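Long-range contacts in glutaconate coenzyme a-transferase (PDB 1POI), which catalyses the transfer of coenzyme A from acetyl-CoA to glutaconate, (R)-2-hydroxyglutarate and related acids, in the fermentation of glutamate: residues Gly24-Arg29 / Gly50-Gly55; Asp56-Ile61 / Asn81-Phe86. All coordinates share one frame; numbering follows the deposited sequence.

Contact 1 of 2, residues Gly24-Arg29 / Gly50-Gly55; sequences GFTTDR and GGAAGG
The backbones of G24-R29 and G50-G55 run closest at T26 and G54, and one hydrogen bond joins them, T26 N to A52 O at 2.9 Å, nearly straight (162° at the hydrogen) and from above the carbonyl plane. A type II' turn from F25 to D28 presents this N-H, and A52, the centre of an inverse gamma turn, presents the carbonyl. Beside the bond, the methyl of A52 sits over the middle of the F25 ring, CB lying 3.3 Å from the ring centroid and 6° off its normal, a CH-pi contact. Although F25 CB points away from the other segment, CG anti to the backbone N (chi1 -163°) brings the ring face against A52 CB. Both segments follow neighbouring parallel strands, 19-22 and 46-49, of the Rossmann-like sheet expected of this CoA-transferase family. Alanine suits A52's place, since one methyl fits on a ring face. A serine in place of F25 would remove the ring and its CH-pi contact, and would probably loosen the packing of the two segments. T26 turns its CG2 to the other segment, 3.5 Å from A52 O. G54, the N-cap of helix 55-62, has to be small: a CB there would clash with T26 O.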
loop_
_atom_site.group_PDB
_atom_site.type_symbol
_atom_site.label_atom_id
_atom_site.label_comp_id
_atom_site.label_asym_id
_atom_site.label_seq_id
_atom_site.Cartn_x
_atom_site.Cartn_y
_atom_site.Cartn_z
ATOM N N GLY A 24 -6.201 21.273 13.689
ATOM C CA GLY A 24 -5.563 21.840 12.511
ATOM C C GLY A 24 -4.530 22.904 12.790
ATOM O O GLY A 24 -4.441 23.395 13.904
ATOM N N PHE A 25 -3.760 23.265 11.765
ATOM C CA PHE A 25 -2.696 24.264 11.861
ATOM C C PHE A 25 -2.932 25.276 10.750
ATOM O O PHE A 25 -2.895 24.913 9.585
ATOM C CB PHE A 25 -1.340 23.587 11.649
ATOM C CG PHE A 25 -0.156 24.399 12.116
ATOM C CD1 PHE A 25 0.308 25.478 11.377
ATOM C CD2 PHE A 25 0.510 24.062 13.285
ATOM C CE1 PHE A 25 1.419 26.213 11.798
ATOM C CE2 PHE A 25 1.615 24.784 13.713
ATOM C CZ PHE A 25 2.067 25.862 12.966
ATOM N N THR A 26 -3.137 26.541 11.130
ATOM C CA THR A 26 -3.406 27.675 10.226
ATOM C C THR A 26 -4.233 27.379 8.958
ATOM O O THR A 26 -5.469 27.311 9.039
ATOM C CB THR A 26 -2.140 28.530 9.955
ATOM O OG1 THR A 26 -1.132 27.736 9.333
ATOM C CG2 THR A 26 -1.586 29.057 11.260
ATOM N N THR A 27 -3.605 27.258 7.790
ATOM C CA THR A 27 -4.365 26.932 6.573
ATOM C C THR A 27 -4.290 25.442 6.262
ATOM O O THR A 27 -4.564 25.031 5.136
ATOM C CB THR A 27 -3.878 27.681 5.328
ATOM O OG1 THR A 27 -2.530 27.291 5.029
ATOM C CG2 THR A 27 -3.938 29.167 5.543
ATOM N N ASP A 28 -3.919 24.634 7.250
ATOM C CA ASP A 28 -3.823 23.185 7.059
ATOM C C ASP A 28 -4.760 22.431 8.019
ATOM O O ASP A 28 -4.659 22.579 9.235
ATOM C CB ASP A 28 -2.357 22.715 7.221
ATOM C CG ASP A 28 -2.135 21.245 6.796
ATOM O OD1 ASP A 28 -3.114 20.488 6.553
ATOM O OD2 ASP A 28 -0.955 20.835 6.693
ATOM N N ARG A 29 -5.672 21.641 7.454
ATOM C CA ARG A 29 -6.626 20.828 8.211
ATOM C C ARG A 29 -7.413 21.464 9.379
ATOM O O ARG A 29 -7.448 20.914 10.476
ATOM C CB ARG A 29 -5.970 19.512 8.654
ATOM C CG ARG A 29 -6.851 18.255 8.386
ATOM C CD ARG A 29 -6.241 16.969 8.948
ATOM N NE ARG A 29 -5.907 17.139 10.359
ATOM C CZ ARG A 29 -4.661 17.249 10.813
ATOM N NH1 ARG A 29 -3.651 17.169 9.972
ATOM N NH2 ARG A 29 -4.414 17.631 12.057
ATOM N N GLY A 50 -5.921 29.302 21.122
ATOM C CA GLY A 50 -5.907 29.355 19.676
ATOM C C GLY A 50 -4.994 28.341 19.010
ATOM O O GLY A 50 -5.429 27.606 18.125
ATOM N N GLY A 51 -3.765 28.231 19.504
ATOM C CA GLY A 51 -2.797 27.339 18.892
ATOM C C GLY A 51 -2.361 28.106 17.665
ATOM O O GLY A 51 -2.336 29.339 17.708
ATOM N N ALA A 52 -2.003 27.417 16.588
ATOM C CA ALA A 52 -1.631 28.100 15.344
ATOM C C ALA A 52 -2.977 28.335 14.665
ATOM O O ALA A 52 -3.444 27.521 13.858
ATOM C CB ALA A 52 -0.753 27.231 14.502
ATOM N N ALA A 53 -3.600 29.449 15.039
ATOM C CA ALA A 53 -4.926 29.819 14.573
ATOM C C ALA A 53 -5.025 30.517 13.224
ATOM O O ALA A 53 -4.177 31.328 12.851
ATOM C CB ALA A 53 -5.618 30.649 15.643
ATOM N N GLY A 54 -6.126 30.253 12.537
ATOM C CA GLY A 54 -6.335 30.863 11.244
ATOM C C GLY A 54 -7.661 31.581 11.101
ATOM O O GLY A 54 -8.137 32.233 12.021
ATOM N N GLY A 55 -8.304 31.394 9.960
ATOM C CA GLY A 55 -9.565 32.074 9.725
ATOM C C GLY A 55 -10.652 31.597 10.644
ATOM O O GLY A 55 -11.634 32.298 10.869
#

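Contact 2 of 2, residues Asp56-Ile61 / Asn81-Phe86; sequences DWDMLI and NVSRRF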
loop_
_atom_site.group_PDB
_atom_site.type_symbol
_atom_site.label_atom_id
_atom_site.label_comp_id
_atom_site.label_asym_id
_atom_site.label_seq_id
_atom_site.Cartn_x
_atom_site.Cartn_y
_atom_site.Cartn_z
ATOM N N ASP A 56 -10.477 30.385 11.161
ATOM C CA ASP A 56 -11.434 29.770 12.075
ATOM C C ASP A 56 -11.664 30.651 13.332
ATOM O O ASP A 56 -12.762 31.168 13.535
ATOM C CB ASP A 56 -11.034 28.300 12.393
ATOM C CG ASP A 56 -9.566 28.135 12.928
ATOM O OD1 ASP A 56 -8.663 28.971 12.679
ATOM O OD2 ASP A 56 -9.310 27.121 13.622
ATOM N N TRP A 57 -10.625 30.923 14.111
ATOM C CA TRP A 57 -10.811 31.756 15.280
ATOM C C TRP A 57 -11.128 33.186 14.896
ATOM O O TRP A 57 -11.701 33.931 15.691
ATOM C CB TRP A 57 -9.603 31.696 16.210
ATOM C CG TRP A 57 -9.622 30.460 17.050
ATOM C CD1 TRP A 57 -8.995 29.274 16.781
ATOM C CD2 TRP A 57 -10.390 30.245 18.245
ATOM N NE1 TRP A 57 -9.335 28.334 17.722
ATOM C CE2 TRP A 57 -10.189 28.900 18.636
ATOM C CE3 TRP A 57 -11.232 31.062 19.020
ATOM C CZ2 TRP A 57 -10.803 28.343 19.775
ATOM C CZ3 TRP A 57 -11.839 30.512 20.143
ATOM C CH2 TRP A 57 -11.620 29.162 20.512
ATOM N N ASP A 58 -10.782 33.582 13.677
ATOM C CA ASP A 58 -11.083 34.940 13.248
ATOM C C ASP A 58 -12.571 35.077 13.085
ATOM O O ASP A 58 -13.170 36.047 13.533
ATOM C CB ASP A 58 -10.435 35.274 11.926
ATOM C CG ASP A 58 -10.275 36.757 11.734
ATOM O OD1 ASP A 58 -9.685 37.382 12.635
ATOM O OD2 ASP A 58 -10.719 37.302 10.693
ATOM N N MET A 59 -13.184 34.098 12.449
ATOM C CA MET A 59 -14.607 34.166 12.247
ATOM C C MET A 59 -15.369 34.217 13.571
ATOM O O MET A 59 -16.249 35.063 13.737
ATOM C CB MET A 59 -15.056 33.043 11.332
ATOM C CG MET A 59 -14.481 33.199 9.925
ATOM S SD MET A 59 -15.124 31.939 8.841
ATOM C CE MET A 59 -16.683 32.587 8.453
ATOM N N LEU A 60 -14.970 33.394 14.541
ATOM C CA LEU A 60 -15.613 33.375 15.858
ATOM C C LEU A 60 -15.446 34.733 16.551
ATOM O O LEU A 60 -16.419 35.312 17.032
ATOM C CB LEU A 60 -15.017 32.269 16.739
ATOM C CG LEU A 60 -15.236 30.820 16.287
ATOM C CD1 LEU A 60 -14.470 29.846 17.186
ATOM C CD2 LEU A 60 -16.730 30.500 16.248
ATOM N N ILE A 61 -14.220 35.250 16.584
ATOM C CA ILE A 61 -13.944 36.540 17.212
ATOM C C ILE A 61 -14.775 37.663 16.581
ATOM O O ILE A 61 -15.543 38.334 17.276
ATOM C CB ILE A 61 -12.461 36.897 17.103
ATOM C CG1 ILE A 61 -11.620 35.902 17.890
ATOM C CG2 ILE A 61 -12.219 38.301 17.600
ATOM C CD1 ILE A 61 -10.149 36.120 17.720
ATOM N N ASN A 81 -1.552 38.019 6.887
ATOM C CA ASN A 81 -0.453 38.070 7.848
ATOM C C ASN A 81 -0.834 38.024 9.314
ATOM O O ASN A 81 -0.158 37.385 10.110
ATOM C CB ASN A 81 0.384 39.328 7.623
ATOM C CG ASN A 81 1.405 39.156 6.525
ATOM O OD1 ASN A 81 1.593 38.048 5.989
ATOM N ND2 ASN A 81 2.088 40.250 6.183
ATOM N N VAL A 82 -1.834 38.825 9.668
ATOM C CA VAL A 82 -2.358 38.963 11.027
ATOM C C VAL A 82 -3.848 39.091 10.819
ATOM O O VAL A 82 -4.287 40.070 10.241
ATOM C CB VAL A 82 -1.865 40.281 11.683
ATOM C CG1 VAL A 82 -2.328 40.358 13.133
ATOM C CG2 VAL A 82 -0.339 40.381 11.588
ATOM N N SER A 83 -4.610 38.077 11.215
ATOM C CA SER A 83 -6.061 38.099 11.051
ATOM C C SER A 83 -6.629 39.464 11.402
ATOM O O SER A 83 -6.289 40.067 12.424
ATOM C CB SER A 83 -6.722 37.013 11.881
ATOM O OG SER A 83 -6.337 35.732 11.420
ATOM N N ARG A 84 -7.513 39.933 10.539
ATOM C CA ARG A 84 -8.093 41.249 10.682
ATOM C C ARG A 84 -9.172 41.436 11.740
ATOM O O ARG A 84 -9.090 42.383 12.497
ATOM C CB ARG A 84 -8.519 41.751 9.299
ATOM C CG ARG A 84 -7.371 41.636 8.294
ATOM C CD ARG A 84 -7.842 41.760 6.866
ATOM N NE ARG A 84 -6.758 41.587 5.900
ATOM C CZ ARG A 84 -5.730 42.422 5.755
ATOM N NH1 ARG A 84 -5.624 43.500 6.515
ATOM N NH2 ARG A 84 -4.800 42.180 4.842
ATOM N N ARG A 85 -10.164 40.552 11.816
ATOM C CA ARG A 85 -11.200 40.699 12.838
ATOM C C ARG A 85 -10.500 40.616 14.191
ATOM O O ARG A 85 -10.767 41.405 15.098
ATOM C CB ARG A 85 -12.245 39.589 12.735
ATOM C CG ARG A 85 -13.464 39.878 11.847
ATOM C CD ARG A 85 -13.327 41.129 10.988
ATOM N NE ARG A 85 -13.655 42.362 11.687
ATOM C CZ ARG A 85 -13.052 43.529 11.465
ATOM N NH1 ARG A 85 -12.084 43.638 10.566
ATOM N NH2 ARG A 85 -13.430 44.606 12.134
ATOM N N PHE A 86 -9.552 39.689 14.274
ATOM C CA PHE A 86 -8.738 39.439 15.453
ATOM C C PHE A 86 -8.004 40.712 15.901
ATOM O O PHE A 86 -8.299 41.236 16.958
ATOM C CB PHE A 86 -7.761 38.266 15.143
ATOM C CG PHE A 86 -6.543 38.195 16.040
ATOM C CD1 PHE A 86 -6.616 37.604 17.295
ATOM C CD2 PHE A 86 -5.331 38.750 15.637
ATOM C CE1 PHE A 86 -5.497 37.572 18.136
ATOM C CE2 PHE A 86 -4.214 38.723 16.465
ATOM C CZ PHE A 86 -4.299 38.134 17.719
HETATM O O HOH W 1 -8.649 37.748 8.555
#
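D58 reaches across from its helix with CG anti to the backbone N (chi1 -158°), which sets its carboxylate against the first turn of helix 84-92. There OD1 accepts from F86 N at 2.8 Å, using the syn lone pair, while R85 N makes a weak, long bond of 3.5 Å to D58 OD2. A water lies between D58 OD2 and R84 N, so the carboxylate reaches three successive amides, directly or through solvent; Y263 OH also bonds OD2. A short acid suits this place because the CA atoms of D58 and F86 are just 5.5 Å apart; the N-H groups would probably stabilise its negative charge. R85 crosses D58 obliquely, its CB 3.4 Å from D58 OD2. The R85 chain bends at chi2 and chi3 and carries the guanidinium away to S267 and Q270, its plane turned 73° from the carboxylate. S83 offers its CB, 3.1 Å from D58 OD1. Further along helix 55-62, I61 lies alongside F86, pointing the same way, and its slim CD1 meets the F86 ring edge at CD1, 3.9 Å away. Though S83 is the N-cap residue, its side chain makes no capping bond; an Asp from the neighbouring helix serves the first-turn amides of this helix N-terminus, within the Rossmann-like fold.

Both contacts are buried, but contact 1 lies nearer the centre of the chain, about 6 Å from it between centres against 12 Å for contact 2, where R84 is partly exposed. Contact 1 joins the loop after strand 19-22 to the chain after strand 46-49, which includes the short strand 52-53, and small residues there let backbone meet backbone. Contact 2 joins helix 55-62 to the start of helix 84-92 and the loop residue S83 before it; side chains carry it, a buried acid taking main-chain amides, one of them through a water. The two are in series: G54, near the end of contact 1, occupies the N-cap position of helix 55-62, which carries D56-I61 into contact 2. They also touch directly, G54 packing against S83 and G50 against W57.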